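Local coordinates for protein delta toxin (Clostridium perfringens, PDB 2YGT) that probably acts as a haemolysin of the beta-pore-forming toxin class, inserting into host cell membranes as a pore, at residues L102-P113 with Q163-W173. Residues are numbered along the deposited sequence; the frame is centred on the assembly and turned at random.
With ZN (zinc ion), chain C.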
loop_
_atom_site.group_PDB
_atom_site.type_symbol
_atom_site.label_atom_id
_atom_site.label_comp_id
_atom_site.label_asym_id
_atom_site.label_seq_id
_atom_site.Cartn_x
_atom_site.Cartn_y
_atom_site.Cartn_z
ATOM N N LEU A 102 10.434 -17.440 -8.905
ATOM C CA LEU A 102 11.317 -17.084 -10.010
ATOM C C LEU A 102 12.099 -18.300 -10.520
ATOM O O LEU A 102 12.547 -18.327 -11.666
ATOM C CB LEU A 102 12.278 -15.968 -9.600
ATOM C CG LEU A 102 13.116 -15.370 -10.732
ATOM C CD1 LEU A 102 12.215 -14.851 -11.843
ATOM C CD2 LEU A 102 14.029 -14.269 -10.211
ATOM N N ASP A 103 12.260 -19.303 -9.661
ATOM C CA ASP A 103 12.913 -20.550 -10.050
ATOM C C ASP A 103 12.103 -21.264 -11.124
ATOM O O ASP A 103 12.657 -21.969 -11.967
ATOM C CB ASP A 103 13.103 -21.464 -8.838
ATOM C CG ASP A 103 14.229 -21.006 -7.935
ATOM O OD1 ASP A 103 15.099 -20.245 -8.412
ATOM O OD2 ASP A 103 14.249 -21.408 -6.751
ATOM N N SER A 104 10.788 -21.077 -11.086
ATOM C CA SER A 104 9.901 -21.633 -12.099
ATOM C C SER A 104 9.635 -20.597 -13.185
ATOM O O SER A 104 8.678 -20.714 -13.951
ATOM C CB SER A 104 8.582 -22.083 -11.470
ATOM O OG SER A 104 8.806 -23.035 -10.446
ATOM N N SER A 105 10.495 -19.585 -13.236
ATOM C CA SER A 105 10.384 -18.488 -14.195
ATOM C C SER A 105 9.025 -17.772 -14.169
ATOM O O SER A 105 8.534 -17.305 -15.200
ATOM C CB SER A 105 10.749 -18.951 -15.610
ATOM O OG SER A 105 9.996 -20.079 -15.997
ATOM N N VAL A 106 8.429 -17.687 -12.984
ATOM C CA VAL A 106 7.306 -16.790 -12.752
ATOM C C VAL A 106 7.906 -15.437 -12.409
ATOM O O VAL A 106 8.817 -15.358 -11.589
ATOM C CB VAL A 106 6.429 -17.278 -11.587
ATOM C CG1 VAL A 106 5.305 -16.279 -11.301
ATOM C CG2 VAL A 106 5.873 -18.657 -11.890
ATOM N N LYS A 107 7.410 -14.376 -13.037
ATOM C CA LYS A 107 8.026 -13.062 -12.884
ATOM C C LYS A 107 7.040 -11.940 -12.581
ATOM O O LYS A 107 5.932 -11.906 -13.116
ATOM C CB LYS A 107 8.806 -12.691 -14.147
ATOM C CG LYS A 107 9.985 -13.587 -14.459
ATOM C CD LYS A 107 10.520 -13.305 -15.853
ATOM C CE LYS A 107 11.670 -14.233 -16.211
ATOM N NZ LYS A 107 12.151 -13.996 -17.604
ATOM N N ILE A 108 7.462 -11.017 -11.722
ATOM C CA ILE A 108 6.792 -9.729 -11.600
ATOM C C ILE A 108 7.337 -8.846 -12.714
ATOM O O ILE A 108 8.516 -8.501 -12.710
ATOM C CB ILE A 108 7.085 -9.058 -10.247
ATOM C CG1 ILE A 108 6.696 -9.982 -9.088
ATOM C CG2 ILE A 108 6.351 -7.728 -10.142
ATOM C CD1 ILE A 108 6.950 -9.385 -7.716
ATOM N N VAL A 109 6.496 -8.490 -13.678
ATOM C CA VAL A 109 6.980 -7.737 -14.833
ATOM C C VAL A 109 6.610 -6.253 -14.805
ATOM O O VAL A 109 7.094 -5.471 -15.623
ATOM C CB VAL A 109 6.526 -8.376 -16.161
ATOM C CG1 VAL A 109 7.070 -9.797 -16.270
ATOM C CG2 VAL A 109 5.010 -8.356 -16.270
ATOM N N ASP A 110 5.756 -5.872 -13.861
ATOM C CA ASP A 110 5.449 -4.463 -13.640
ATOM C C ASP A 110 4.645 -4.277 -12.360
ATOM O O ASP A 110 4.031 -5.220 -11.859
ATOM C CB ASP A 110 4.700 -3.865 -14.834
ATOM C CG ASP A 110 5.170 -2.460 -15.170
ATOM O OD1 ASP A 110 5.475 -1.691 -14.235
ATOM O OD2 ASP A 110 5.242 -2.125 -16.370
ATOM N N SER A 111 4.662 -3.059 -11.829
ATOM C CA SER A 111 3.939 -2.752 -10.601
ATOM C C SER A 111 3.674 -1.257 -10.454
ATOM O O SER A 111 4.315 -0.431 -11.103
ATOM C CB SER A 111 4.709 -3.272 -9.382
ATOM O OG SER A 111 6.006 -2.710 -9.306
ATOM N N VAL A 112 2.723 -0.918 -9.595
ATOM C CA VAL A 112 2.400 0.470 -9.307
ATOM C C VAL A 112 2.025 0.580 -7.835
ATOM O O VAL A 112 1.515 -0.383 -7.257
ATOM C CB VAL A 112 1.225 0.962 -10.168
ATOM C CG1 VAL A 112 1.687 1.242 -11.597
ATOM C CG2 VAL A 112 0.091 -0.057 -10.147
ATOM N N PRO A 113 2.269 1.750 -7.216
ATOM C CA PRO A 113 2.831 2.978 -7.798
ATOM C C PRO A 113 4.305 2.846 -8.180
ATOM O O PRO A 113 5.013 2.000 -7.632
ATOM C CB PRO A 113 2.686 4.010 -6.667
ATOM C CG PRO A 113 1.743 3.401 -5.679
ATOM C CD PRO A 113 1.915 1.928 -5.798
ATOM N N GLN A 163 8.460 3.539 -4.101
ATOM C CA GLN A 163 8.740 2.140 -4.384
ATOM C C GLN A 163 10.214 1.862 -4.133
ATOM O O GLN A 163 11.082 2.341 -4.865
ATOM C CB GLN A 163 8.351 1.759 -5.814
ATOM C CG GLN A 163 8.552 0.276 -6.101
ATOM C CD GLN A 163 7.797 -0.199 -7.325
ATOM O OE1 GLN A 163 8.027 0.277 -8.435
ATOM N NE2 GLN A 163 6.901 -1.158 -7.130
ATOM N N THR A 164 10.493 1.093 -3.090
ATOM C CA THR A 164 11.864 0.851 -2.668
ATOM C C THR A 164 12.455 -0.379 -3.351
ATOM O O THR A 164 13.671 -0.516 -3.458
ATOM C CB THR A 164 11.943 0.696 -1.141
ATOM O OG1 THR A 164 11.050 -0.343 -0.720
ATOM C CG2 THR A 164 11.540 2.002 -0.464
ATOM N N ASN A 165 11.590 -1.271 -3.816
ATOM C CA ASN A 165 12.033 -2.428 -4.580
ATOM C C ASN A 165 11.123 -2.672 -5.771
ATOM O O ASN A 165 9.901 -2.604 -5.652
ATOM C CB ASN A 165 12.097 -3.673 -3.696
ATOM C CG ASN A 165 13.291 -3.665 -2.767
ATOM O OD1 ASN A 165 14.422 -3.889 -3.195
ATOM N ND2 ASN A 165 13.046 -3.413 -1.486
ATOM N N ASP A 166 11.727 -2.960 -6.917
ATOM C CA ASP A 166 10.979 -3.179 -8.146
ATOM C C ASP A 166 11.705 -4.176 -9.045
ATOM O O ASP A 166 12.341 -3.788 -10.024
ATOM C CB ASP A 166 10.786 -1.848 -8.875
ATOM C CG ASP A 166 9.928 -1.975 -10.115
ATOM O OD1 ASP A 166 9.094 -2.902 -10.186
ATOM O OD2 ASP A 166 10.087 -1.134 -11.019
ATOM N N THR A 167 11.619 -5.458 -8.702
ATOM C CA THR A 167 12.269 -6.501 -9.492
ATOM C C THR A 167 11.308 -7.639 -9.812
ATOM O O THR A 167 10.137 -7.605 -9.435
ATOM C CB THR A 167 13.495 -7.097 -8.765
ATOM O OG1 THR A 167 13.055 -8.014 -7.754
ATOM C CG2 THR A 167 14.340 -5.999 -8.132
ATOM N N ASN A 168 11.815 -8.647 -10.514
ATOM C CA ASN A 168 11.037 -9.839 -10.818
ATOM C C ASN A 168 10.657 -10.597 -9.555
ATOM O O ASN A 168 9.690 -11.359 -9.544
ATOM C CB ASN A 168 11.824 -10.762 -11.746
ATOM C CG ASN A 168 11.895 -10.238 -13.164
ATOM O OD1 ASN A 168 11.018 -9.495 -13.608
ATOM N ND2 ASN A 168 12.938 -10.627 -13.884
ATOM N N SER A 169 11.420 -10.376 -8.488
ATOM C CA SER A 169 11.243 -11.127 -7.251
ATOM C C SER A 169 10.444 -10.379 -6.187
ATOM O O SER A 169 9.838 -11.004 -5.315
ATOM C CB SER A 169 12.603 -11.531 -6.680
ATOM O OG SER A 169 13.353 -12.262 -7.632
ATOM N N ILE A 170 10.445 -9.050 -6.247
ATOM C CA ILE A 170 9.785 -8.271 -5.204
ATOM C C ILE A 170 9.408 -6.848 -5.613
ATOM O O ILE A 170 10.156 -6.159 -6.308
ATOM C CB ILE A 170 10.645 -8.214 -3.917
ATOM C CG1 ILE A 170 9.886 -7.516 -2.788
ATOM C CG2 ILE A 170 11.961 -7.502 -4.179
ATOM C CD1 ILE A 170 10.591 -7.584 -1.449
ATOM N N ALA A 171 8.228 -6.425 -5.174
ATOM C CA ALA A 171 7.813 -5.034 -5.277
ATOM C C ALA A 171 7.551 -4.518 -3.868
ATOM O O ALA A 171 6.789 -5.125 -3.118
ATOM C CB ALA A 171 6.566 -4.915 -6.133
ATOM N N SER A 172 8.188 -3.404 -3.515
ATOM C CA SER A 172 8.112 -2.865 -2.162
ATOM C C SER A 172 7.759 -1.382 -2.147
ATOM O O SER A 172 8.250 -0.613 -2.974
ATOM C CB SER A 172 9.446 -3.065 -1.450
ATOM O OG SER A 172 9.897 -4.391 -1.606
ATOM N N TRP A 173 6.924 -0.981 -1.192
ATOM C CA TRP A 173 6.534 0.417 -1.065
ATOM C C TRP A 173 6.696 0.923 0.363
ATOM O O TRP A 173 6.339 0.244 1.324
ATOM C CB TRP A 173 5.086 0.623 -1.515
ATOM C CG TRP A 173 4.833 0.283 -2.947
ATOM C CD1 TRP A 173 4.930 1.120 -4.020
ATOM C CD2 TRP A 173 4.431 -0.989 -3.465
ATOM N NE1 TRP A 173 4.614 0.445 -5.178
ATOM C CE2 TRP A 173 4.306 -0.852 -4.863
ATOM C CE3 TRP A 173 4.167 -2.233 -2.881
ATOM C CZ2 TRP A 173 3.930 -1.911 -5.685
ATOM C CZ3 TRP A 173 3.793 -3.284 -3.702
ATOM C CH2 TRP A 173 3.678 -3.115 -5.087
HETATM ZN ZN ZN C . 8.592 -0.418 -12.504
HETATM O O HOH W 1 7.213 0.273 -14.361
HETATM O O HOH W 2 6.924 0.022 -10.746
HETATM O O HOH W 3 9.328 1.753 -12.136
#
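The indole of Trp173 meets Pro113 at its edge. Trp173 NE1 donates to Pro113 O at 2.9 Å. The acceptor lies 5° out of the ring plane, and the nitrogen sits on a lone pair in the carbonyl plane. The backbone C of Ala171 lies over one face near the rim, and Phe229 of strand 224-235 stacks with the indole. CD of Pro113, after a cis peptide bond, lies on the other side of the ring plane from Ala171 C, just beyond the rim at Trp173 NE1, 3.1 Å away. Val112 O and Ser111 CB approach the ring obliquely.

The amide of Gln163 reaches Ser111 through an extended side chain, with CG anti to the backbone N (chi1 -176°). Gln163 NE2 gives a hydrogen bond of 2.8 Å to Ser111 OG, which stands 16° out of the amide plane. Ala171 CB packs 3.9 Å from Ser111 OG. One zinc-bound water donates to both Gln163 OE1 and Ser111 O, and accepts from Ser111 OG. The carboxylate of Asp166 binds the zinc directly, OD2 to metal 2.2 Å. Asp110 takes part through a second zinc-bound water, which donates to its OD1. The anti lone pair of OD1 accepts from Ser111 N, which helps hold the carboxylate.

Toward the start of strand 107-112, Ile108 N donates to Asn168 O at 3.1 Å. Ile108 CG1 comes within 3.3 Å of Asn168 O, and CD1 reaches Ile170 N. Leu102 CD2 touches Ser169 OG. Thr167 OG1 accepts from the backbone N of Ser169 and Ile170, an ST turn and ST motif within the hairpin 163-173. The arrangement joins edge strand 107-112 of one antiparallel sheet to a beta hairpin of another, with a partly water-mediated zinc site between them.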